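Local coordinates for Non-structural protein 3 (Porcine deltacoronavirus, PDB 6LN0), which is a multidomain replicase protein that probably binds ADP-ribose-type ligands through its macro domain and cleaves the viral polyprotein through its papain-like peptidase, at residues 229-232 with 233-236; 151-155 with 156-160; 54-57 with 58-61; 75-78 with 79-82. All coordinates share one frame; numbering follows the deposited sequence.

In the fold
Contacts 3, 4 and 2 come in that order along the chain and belong to the macro-domain end of the molecule; contact 1 follows in the papain-like peptidase part. Contact 3 starts helix 55-64, and contact 4 is the connection between the antiparallel neighbours 71-74 and 83-89 at one end of the six-stranded sheet. These two touch, their centres about 13 Å apart, with F76 packed against Y57 and Y60. Contact 2 leaves strand 146-152 of the same sheet, about 25 Å from contact 4 between centres. Contact 1, on helix 228-237, lies about 70 Å from contact 3, centre to centre, as expected of modules strung out along one elongated chain.

Contact 1: residues 229-232 with 233-236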
loop_
_atom_site.group_PDB
_atom_site.type_symbol
_atom_site.label_atom_id
_atom_site.label_comp_id
_atom_site.label_asym_id
_atom_site.label_seq_id
_atom_site.Cartn_x
_atom_site.Cartn_y
_atom_site.Cartn_z
ATOM N N GLN A 229 -3.952 -9.097 1.622
ATOM C CA GLN A 229 -4.233 -9.570 0.272
ATOM C C GLN A 229 -5.731 -9.787 0.094
ATOM O O GLN A 229 -6.353 -9.248 -0.830
ATOM C CB GLN A 229 -3.485 -10.876 -0.006
ATOM C CG GLN A 229 -2.002 -10.741 -0.218
ATOM C CD GLN A 229 -1.199 -10.964 1.058
ATOM O OE1 GLN A 229 -1.529 -10.426 2.129
ATOM N NE2 GLN A 229 -0.134 -11.759 0.951
ATOM N N GLN A 230 -6.328 -10.559 1.003
ATOM C CA GLN A 230 -7.754 -10.807 0.929
ATOM C C GLN A 230 -8.537 -9.514 1.056
ATOM O O GLN A 230 -9.549 -9.323 0.374
ATOM C CB GLN A 230 -8.166 -11.799 2.011
ATOM C CG GLN A 230 -7.430 -13.110 1.918
ATOM C CD GLN A 230 -7.856 -14.073 2.994
ATOM O OE1 GLN A 230 -7.669 -13.809 4.181
ATOM N NE2 GLN A 230 -8.455 -15.194 2.589
ATOM N N TYR A 231 -8.089 -8.611 1.919
ATOM C CA TYR A 231 -8.875 -7.408 2.146
ATOM C C TYR A 231 -8.925 -6.557 0.884
ATOM O O TYR A 231 -9.965 -5.984 0.552
ATOM C CB TYR A 231 -8.300 -6.616 3.322
ATOM C CG TYR A 231 -9.197 -5.495 3.755
ATOM C CD1 TYR A 231 -10.437 -5.752 4.300
ATOM C CD2 TYR A 231 -8.822 -4.181 3.574
ATOM C CE1 TYR A 231 -11.269 -4.726 4.668
ATOM C CE2 TYR A 231 -9.648 -3.150 3.940
ATOM C CZ TYR A 231 -10.852 -3.416 4.494
ATOM O OH TYR A 231 -11.664 -2.368 4.856
ATOM N N CYS A 232 -7.809 -6.478 0.162
ATOM C CA CYS A 232 -7.784 -5.764 -1.107
ATOM C C CYS A 232 -8.760 -6.378 -2.081
ATOM O O CYS A 232 -9.575 -5.664 -2.693
ATOM C CB CYS A 232 -6.376 -5.802 -1.695
ATOM S SG CYS A 232 -5.248 -4.642 -0.984
ATOM N N VAL A 233 -8.688 -7.709 -2.235
ATOM C CA VAL A 233 -9.637 -8.398 -3.087
ATOM C C VAL A 233 -11.056 -8.048 -2.668
ATOM O O VAL A 233 -11.932 -7.771 -3.504
ATOM C CB VAL A 233 -9.396 -9.915 -3.030
ATOM C CG1 VAL A 233 -10.525 -10.665 -3.754
ATOM C CG2 VAL A 233 -8.001 -10.288 -3.580
ATOM N N TYR A 234 -11.286 -7.992 -1.360
ATOM C CA TYR A 234 -12.618 -7.683 -0.859
ATOM C C TYR A 234 -13.059 -6.296 -1.298
ATOM O O TYR A 234 -14.169 -6.118 -1.811
ATOM C CB TYR A 234 -12.635 -7.792 0.664
ATOM C CG TYR A 234 -13.812 -7.109 1.302
ATOM C CD1 TYR A 234 -15.072 -7.688 1.226
ATOM C CD2 TYR A 234 -13.672 -5.890 2.002
ATOM C CE1 TYR A 234 -16.181 -7.096 1.814
ATOM C CE2 TYR A 234 -14.805 -5.274 2.608
ATOM C CZ TYR A 234 -16.063 -5.908 2.488
ATOM O OH TYR A 234 -17.222 -5.396 3.032
ATOM N N LEU A 235 -12.200 -5.299 -1.111
ATOM C CA LEU A 235 -12.561 -3.929 -1.454
ATOM C C LEU A 235 -12.878 -3.792 -2.937
ATOM O O LEU A 235 -13.830 -3.100 -3.317
ATOM C CB LEU A 235 -11.432 -2.963 -1.062
ATOM C CG LEU A 235 -11.227 -2.798 0.443
ATOM C CD1 LEU A 235 -9.903 -2.090 0.751
ATOM C CD2 LEU A 235 -12.402 -2.041 1.021
ATOM N N LYS A 236 -12.081 -4.420 -3.794
ATOM C CA LYS A 236 -12.325 -4.293 -5.224
ATOM C C LYS A 236 -13.580 -5.062 -5.656
ATOM O O LYS A 236 -14.347 -4.573 -6.492
ATOM C CB LYS A 236 -11.087 -4.745 -5.992
ATOM C CG LYS A 236 -9.913 -3.797 -5.829
ATOM C CD LYS A 236 -8.659 -4.366 -6.455
ATOM C CE LYS A 236 -8.042 -3.360 -7.432
ATOM N NZ LYS A 236 -6.577 -3.173 -7.198
#
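Q229 and V233 begin a series of i to i+4 pairs in the α-helix 228-237, a helix consistent with the thumb region of a papain-like protease. The carbonyl O of Q229 receives V233 N at 3.1 Å, and V233 CG2 rests against the same oxygen. Q230 gives its carbonyl O to Y234 N at 2.8 Å, while its side chain leaves the V233-K236 turn and bonds through NE2 to N304, a use of the long amide that ties the helix to a loop. Y231 carries the side-chain packing. Its CG is anti to the backbone N (chi1 -170°), and the ring meets the two residues one turn on. L235 comes over one face, its CG 4.2 Å from the centroid of the Y231 ring, with CD1 reaching 3.4 Å from Y231 CE2; a branched leucine can thus spread over an aromatic face. Y234 approaches obliquely, its ring plane 32° from that of Y231 and its CD2 3.8 Å from Y231 CE1. Beyond this pair, Y231 packs on helix 215-223 and Y234 on helix 293-302, so the two phenols join this helix to both neighbours. C232, a small and weakly polar side chain in a buried place, touches L211 of strand 209-212. Its carbonyl O accepts K236 N at 3.0 Å, and K236 CB and CG each lie 3.7 Å from that C232 O.

Contact 2: residues 151-155 with 156-160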
loop_
_atom_site.group_PDB
_atom_site.type_symbol
_atom_site.label_atom_id
_atom_site.label_comp_id
_atom_site.label_asym_id
_atom_site.label_seq_id
_atom_site.Cartn_x
_atom_site.Cartn_y
_atom_site.Cartn_z
ATOM N N LEU A 151 22.079 25.918 0.995
ATOM C CA LEU A 151 21.786 26.720 -0.182
ATOM C C LEU A 151 21.123 28.017 0.233
ATOM O O LEU A 151 20.485 28.110 1.284
ATOM C CB LEU A 151 20.880 26.002 -1.172
ATOM C CG LEU A 151 21.095 24.536 -1.455
ATOM C CD1 LEU A 151 20.200 23.840 -0.492
ATOM C CD2 LEU A 151 20.676 24.236 -2.878
ATOM N N VAL A 152 21.260 29.016 -0.628
ATOM C CA VAL A 152 20.900 30.387 -0.308
ATOM C C VAL A 152 20.068 30.935 -1.451
ATOM O O VAL A 152 20.458 30.812 -2.619
ATOM C CB VAL A 152 22.144 31.265 -0.072
ATOM C CG1 VAL A 152 21.731 32.725 0.139
ATOM C CG2 VAL A 152 22.948 30.739 1.115
ATOM N N THR A 153 18.941 31.567 -1.110
ATOM C CA THR A 153 17.957 31.917 -2.128
ATOM C C THR A 153 17.681 33.427 -2.207
ATOM O O THR A 153 18.255 34.108 -3.063
ATOM C CB THR A 153 16.675 31.089 -1.881
ATOM O OG1 THR A 153 15.659 31.444 -2.824
ATOM C CG2 THR A 153 16.146 31.205 -0.420
ATOM N N MET A 154 16.836 33.958 -1.311
ATOM C CA MET A 154 16.195 35.281 -1.433
ATOM C C MET A 154 15.133 35.325 -2.543
ATOM O O MET A 154 14.979 36.337 -3.227
ATOM C CB MET A 154 17.219 36.393 -1.639
ATOM C CG MET A 154 17.851 36.913 -0.381
ATOM S SD MET A 154 18.770 38.367 -0.848
ATOM C CE MET A 154 18.937 38.122 -2.623
ATOM N N ASN A 155 14.382 34.234 -2.712
ATOM C CA ASN A 155 13.225 34.224 -3.605
ATOM C C ASN A 155 11.967 33.667 -2.949
ATOM O O ASN A 155 10.879 33.851 -3.502
ATOM C CB ASN A 155 13.532 33.431 -4.891
ATOM C CG ASN A 155 12.535 33.703 -6.022
ATOM O OD1 ASN A 155 11.388 33.265 -5.974
ATOM N ND2 ASN A 155 12.984 34.411 -7.053
ATOM N N LYS A 156 12.077 32.989 -1.804
ATOM C CA LYS A 156 10.933 32.641 -0.959
ATOM C C LYS A 156 9.896 31.745 -1.648
ATOM O O LYS A 156 9.012 31.198 -0.978
ATOM C CB LYS A 156 10.267 33.922 -0.434
ATOM C CG LYS A 156 11.001 34.585 0.745
ATOM C CD LYS A 156 10.705 36.094 0.871
ATOM C CE LYS A 156 11.709 36.953 0.103
ATOM N NZ LYS A 156 11.068 38.149 -0.525
ATOM N N ASN A 157 9.970 31.608 -2.980
ATOM C CA ASN A 157 9.241 30.573 -3.711
ATOM C C ASN A 157 10.064 29.315 -3.889
ATOM O O ASN A 157 9.503 28.246 -4.163
ATOM C CB ASN A 157 8.826 31.062 -5.105
ATOM C CG ASN A 157 7.673 32.037 -5.060
ATOM O OD1 ASN A 157 7.006 32.193 -4.028
ATOM N ND2 ASN A 157 7.429 32.707 -6.185
ATOM N N HIS A 158 11.380 29.435 -3.744
ATOM C CA HIS A 158 12.271 28.309 -3.924
ATOM C C HIS A 158 12.188 27.316 -2.777
ATOM O O HIS A 158 12.612 26.167 -2.948
ATOM C CB HIS A 158 13.693 28.828 -4.097
ATOM C CG HIS A 158 13.894 29.576 -5.377
ATOM N ND1 HIS A 158 14.855 30.550 -5.528
ATOM C CD2 HIS A 158 13.262 29.482 -6.574
ATOM C CE1 HIS A 158 14.812 31.022 -6.764
ATOM N NE2 HIS A 158 13.850 30.395 -7.417
ATOM N N LEU A 159 11.653 27.703 -1.611
ATOM C CA LEU A 159 11.493 26.677 -0.584
ATOM C C LEU A 159 10.438 25.660 -0.995
ATOM O O LEU A 159 10.503 24.496 -0.575
ATOM C CB LEU A 159 11.206 27.303 0.797
ATOM C CG LEU A 159 11.723 26.405 1.954
ATOM C CD1 LEU A 159 12.029 27.184 3.239
ATOM C CD2 LEU A 159 10.815 25.191 2.304
ATOM N N GLN A 160 9.481 26.072 -1.827
ATOM C CA GLN A 160 8.514 25.122 -2.373
ATOM C C GLN A 160 9.117 24.298 -3.505
ATOM O O GLN A 160 9.000 23.063 -3.516
ATOM C CB GLN A 160 7.251 25.831 -2.881
ATOM C CG GLN A 160 6.296 26.236 -1.784
ATOM C CD GLN A 160 6.066 27.728 -1.768
ATOM O OE1 GLN A 160 5.748 28.329 -2.803
ATOM N NE2 GLN A 160 6.222 28.341 -0.602
#
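N155 lies flat over the imidazole of H158, and this stack helps to brace the turn that leads from strand 146-152 into helix 158-165. The amide and ring planes are only 24° apart. N155 CG stands 3.6 Å above the ring plane, towards the rim, and N155 CB lies over the same ring, 3.2 Å from H158 ND1. A chi1 of -164° swings the amide of N155 away from the backbone N and carries the flat group over the imidazole of H158. An asparagine suits the place: it is short enough to fold back across the turn, and its planar end can match a ring. The amide oxygen of the same side chain approaches N157, with N155 OD1 3.5 Å from N157 CB.

H158 is also held at its edge. T153 OG1 lies near the ring plane, 3.0 Å from H158 ND1, in a hydrogen bond whose donor may be either partner. The same hydroxyl takes a weak bond from N155 N at 3.1 Å, so one threonine oxygen ties both the turn backbone and the imidazole. K156 has a positive phi of 61°, a left-handed conformation that reverses the chain; its CB sits 3.1 Å from N155 O, and the long amine-bearing arm bends away from the stack, fitting an exposed position.

The turn follows a strand lying inside the six-stranded sheet, between 10-17 and 117-120: T153 bonds through its backbone to V17 of strand 10-17, L151 packs on helix 131-141, and H158 touches P131 at that helix's start.

Contact 3: residues 54-57 with 58-61; sequences GPKY and QEYC
Y57 and C61, four residues apart on the first turns of helix 55-64, form a sulfur-aromatic contact. The tyrosine side chain leaves CB opposite its own amide nitrogen (chi1 162°), and its CB and CG lie beside the amide N of Q58. At the ring, CD2 passes 3.4 Å from that Q58 N. Farther out the sulfur takes over: C61 SG stands above one face, 4.0 Å from the centroid of the Y57 ring and 20° off its normal, offset towards the rim so that Y57 CZ is its closest ring atom at 3.7 Å. Cysteine suits the spot, since its small, polarizable sulfur can sit against the ring face one turn away. At the tip, Y57 OH has its bond elsewhere, with H88 NE2, which fixes the ring's outer end.

On another side of the helix K56 and E59 make an i to i+3 salt bridge. K56 NZ meets E59 OE2 at 3.1 Å on the syn side, tilted 28° out of the carboxylate plane, and the bend in the lysine chain also brings its CD within 3.5 Å of OE2. The backbone bond from C61 N to Y57 O is 3.1 Å, whereas that from Q58 N to the N-cap G54 O is weak at 3.4 Å. G54, with positive phi, ends helix 44-53, and P55 suits a first turn, where its missing N-H costs nothing.

Y57 and Q58 pack on A50 of helix 44-53, and Y57 and Y60 rest on T73 of strand 71-74, which places this helix over the edge of the macro-domain sheet.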
loop_
_atom_site.group_PDB
_atom_site.type_symbol
_atom_site.label_atom_id
_atom_site.label_comp_id
_atom_site.label_asym_id
_atom_site.label_seq_id
_atom_site.Cartn_x
_atom_site.Cartn_y
_atom_site.Cartn_z
ATOM N N GLY A 54 36.607 41.698 1.025
ATOM C CA GLY A 54 37.416 42.882 1.113
ATOM C C GLY A 54 38.010 43.267 -0.220
ATOM O O GLY A 54 37.793 42.611 -1.245
ATOM N N PRO A 55 38.783 44.357 -0.221
ATOM C CA PRO A 55 39.355 44.858 -1.474
ATOM C C PRO A 55 40.593 44.093 -1.900
ATOM O O PRO A 55 40.823 43.907 -3.100
ATOM C CB PRO A 55 39.674 46.324 -1.154
ATOM C CG PRO A 55 39.779 46.381 0.321
ATOM C CD PRO A 55 38.897 45.323 0.886
ATOM N N LYS A 56 41.405 43.645 -0.940
ATOM C CA LYS A 56 42.533 42.791 -1.305
ATOM C C LYS A 56 42.044 41.496 -1.950
ATOM O O LYS A 56 42.698 40.954 -2.852
ATOM C CB LYS A 56 43.412 42.508 -0.079
ATOM C CG LYS A 56 44.172 43.742 0.472
ATOM C CD LYS A 56 45.513 43.969 -0.258
ATOM C CE LYS A 56 46.218 45.259 0.174
ATOM N NZ LYS A 56 46.439 46.202 -0.970
ATOM N N TYR A 57 40.876 41.007 -1.539
ATOM C CA TYR A 57 40.268 39.883 -2.252
ATOM C C TYR A 57 40.059 40.226 -3.725
ATOM O O TYR A 57 40.476 39.472 -4.615
ATOM C CB TYR A 57 38.955 39.483 -1.575
ATOM C CG TYR A 57 38.036 38.649 -2.434
ATOM C CD1 TYR A 57 38.197 37.269 -2.529
ATOM C CD2 TYR A 57 37.000 39.233 -3.147
ATOM C CE1 TYR A 57 37.368 36.512 -3.318
ATOM C CE2 TYR A 57 36.163 38.478 -3.942
ATOM C CZ TYR A 57 36.351 37.126 -4.022
ATOM O OH TYR A 57 35.512 36.391 -4.813
ATOM N N GLN A 58 39.465 41.395 -4.003
ATOM C CA GLN A 58 39.185 41.757 -5.391
ATOM C C GLN A 58 40.456 41.956 -6.211
ATOM O O GLN A 58 40.464 41.654 -7.420
ATOM C CB GLN A 58 38.315 43.013 -5.452
ATOM C CG GLN A 58 37.870 43.364 -6.871
ATOM C CD GLN A 58 37.212 42.192 -7.565
ATOM O OE1 GLN A 58 36.188 41.673 -7.097
ATOM N NE2 GLN A 58 37.800 41.753 -8.681
ATOM N N GLU A 59 41.535 42.462 -5.591
ATOM C CA GLU A 59 42.782 42.657 -6.335
ATOM C C GLU A 59 43.405 41.323 -6.721
ATOM O O GLU A 59 43.925 41.169 -7.834
ATOM C CB GLU A 59 43.793 43.482 -5.520
ATOM C CG GLU A 59 43.172 44.594 -4.687
ATOM C CD GLU A 59 44.187 45.479 -3.955
ATOM O OE1 GLU A 59 43.871 46.679 -3.729
ATOM O OE2 GLU A 59 45.278 44.982 -3.585
ATOM N N TYR A 60 43.387 40.350 -5.804
ATOM C CA TYR A 60 43.941 39.046 -6.145
ATOM C C TYR A 60 43.144 38.399 -7.275
ATOM O O TYR A 60 43.726 37.777 -8.170
ATOM C CB TYR A 60 44.002 38.142 -4.904
ATOM C CG TYR A 60 44.435 36.747 -5.269
ATOM C CD1 TYR A 60 45.706 36.506 -5.783
ATOM C CD2 TYR A 60 43.551 35.678 -5.165
ATOM C CE1 TYR A 60 46.096 35.237 -6.157
ATOM C CE2 TYR A 60 43.925 34.393 -5.530
ATOM C CZ TYR A 60 45.193 34.173 -6.021
ATOM O OH TYR A 60 45.549 32.889 -6.384
ATOM N N CYS A 61 41.821 38.589 -7.295
ATOM C CA CYS A 61 41.033 38.064 -8.415
ATOM C C CYS A 61 41.466 38.669 -9.747
ATOM O O CYS A 61 41.512 37.964 -10.770
ATOM C CB CYS A 61 39.536 38.301 -8.187
ATOM S SG CYS A 61 38.832 37.356 -6.819
#

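Contact 4: residues 75-78 with 79-82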
loop_
_atom_site.group_PDB
_atom_site.type_symbol
_atom_site.label_atom_id
_atom_site.label_comp_id
_atom_site.label_asym_id
_atom_site.label_seq_id
_atom_site.Cartn_x
_atom_site.Cartn_y
_atom_site.Cartn_z
ATOM N N SER A 75 39.551 33.286 2.127
ATOM C CA SER A 75 38.371 34.113 2.368
ATOM C C SER A 75 38.686 35.535 2.832
ATOM O O SER A 75 37.748 36.304 3.078
ATOM C CB SER A 75 37.485 33.444 3.394
ATOM O OG SER A 75 38.274 33.102 4.507
ATOM N N PHE A 76 39.965 35.891 2.993
ATOM C CA PHE A 76 40.364 37.248 3.341
ATOM C C PHE A 76 39.548 37.817 4.495
ATOM O O PHE A 76 39.540 37.244 5.589
ATOM C CB PHE A 76 40.270 38.151 2.116
ATOM C CG PHE A 76 41.249 37.798 1.032
ATOM C CD1 PHE A 76 41.005 36.743 0.178
ATOM C CD2 PHE A 76 42.431 38.515 0.879
ATOM C CE1 PHE A 76 41.902 36.408 -0.810
ATOM C CE2 PHE A 76 43.334 38.196 -0.120
ATOM C CZ PHE A 76 43.076 37.129 -0.963
ATOM N N ASP A 77 38.858 38.942 4.268
ATOM C CA ASP A 77 38.135 39.592 5.359
ATOM C C ASP A 77 37.021 38.715 5.908
ATOM O O ASP A 77 36.761 38.740 7.117
ATOM C CB ASP A 77 37.570 40.935 4.902
ATOM C CG ASP A 77 38.543 42.094 5.136
ATOM O OD1 ASP A 77 38.728 42.466 6.319
ATOM O OD2 ASP A 77 39.113 42.639 4.148
ATOM N N ALA A 78 36.375 37.912 5.053
ATOM C CA ALA A 78 35.257 37.086 5.495
ATOM C C ALA A 78 35.669 35.965 6.433
ATOM O O ALA A 78 34.787 35.292 6.982
ATOM C CB ALA A 78 34.531 36.483 4.295
ATOM N N LYS A 79 36.973 35.741 6.627
ATOM C CA LYS A 79 37.408 34.732 7.589
ATOM C C LYS A 79 36.832 35.004 8.981
ATOM O O LYS A 79 36.488 34.062 9.704
ATOM C CB LYS A 79 38.945 34.666 7.625
ATOM C CG LYS A 79 39.522 33.472 8.410
ATOM C CD LYS A 79 40.833 32.986 7.808
ATOM C CE LYS A 79 40.615 31.790 6.864
ATOM N NZ LYS A 79 41.599 31.841 5.737
ATOM N N LYS A 80 36.695 36.292 9.363
ATOM C CA LYS A 80 36.093 36.650 10.652
ATOM C C LYS A 80 34.745 35.976 10.852
ATOM O O LYS A 80 34.351 35.690 11.987
ATOM C CB LYS A 80 35.884 38.176 10.795
ATOM C CG LYS A 80 36.894 39.129 10.140
ATOM C CD LYS A 80 36.296 40.545 9.993
ATOM C CE LYS A 80 37.100 41.436 9.029
ATOM N NZ LYS A 80 36.533 42.829 8.853
ATOM N N LEU A 81 34.020 35.731 9.766
ATOM C CA LEU A 81 32.657 35.240 9.849
ATOM C C LEU A 81 32.558 33.723 9.919
ATOM O O LEU A 81 31.480 33.211 10.242
ATOM C CB LEU A 81 31.846 35.764 8.659
ATOM C CG LEU A 81 31.627 37.282 8.749
ATOM C CD1 LEU A 81 31.902 37.976 7.422
ATOM C CD2 LEU A 81 30.228 37.618 9.270
ATOM N N GLY A 82 33.649 32.999 9.668
ATOM C CA GLY A 82 33.642 31.548 9.632
ATOM C C GLY A 82 33.825 30.941 8.255
ATOM O O GLY A 82 33.630 29.731 8.105
#
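From D77 to L81 the chain winds as a 3-10 helix of i to i+3 bonds, in which K79 N reaches F76 O at 3.2 Å and L81 N reaches A78 O at 2.9 Å. This turn connects strands 71-74 and 83-89 of the macro domain. G82, with phi 110°, closes it in a conformation natural to glycine. The three-residue spacing sets D77 and K80 side by side, pointing the same way: K80 NZ and D77 OD1 form a salt bridge, weak at 3.4 Å, and the lysine chain runs extended to it past D77 O, 3.3 Å from its CE. Opposite charges suit such neighbouring surface positions. K79 instead arches over S75, its CB and CE each 3.6 Å from S75 OG, and delivers its amine to D74 in a salt bridge; S75 OG itself bonds to V83 O, which pins the start of the turn to the next strand. The small A78 is buried. The exposed L81 only skirts it, with L81 CD1 4.3 Å from A78 CB.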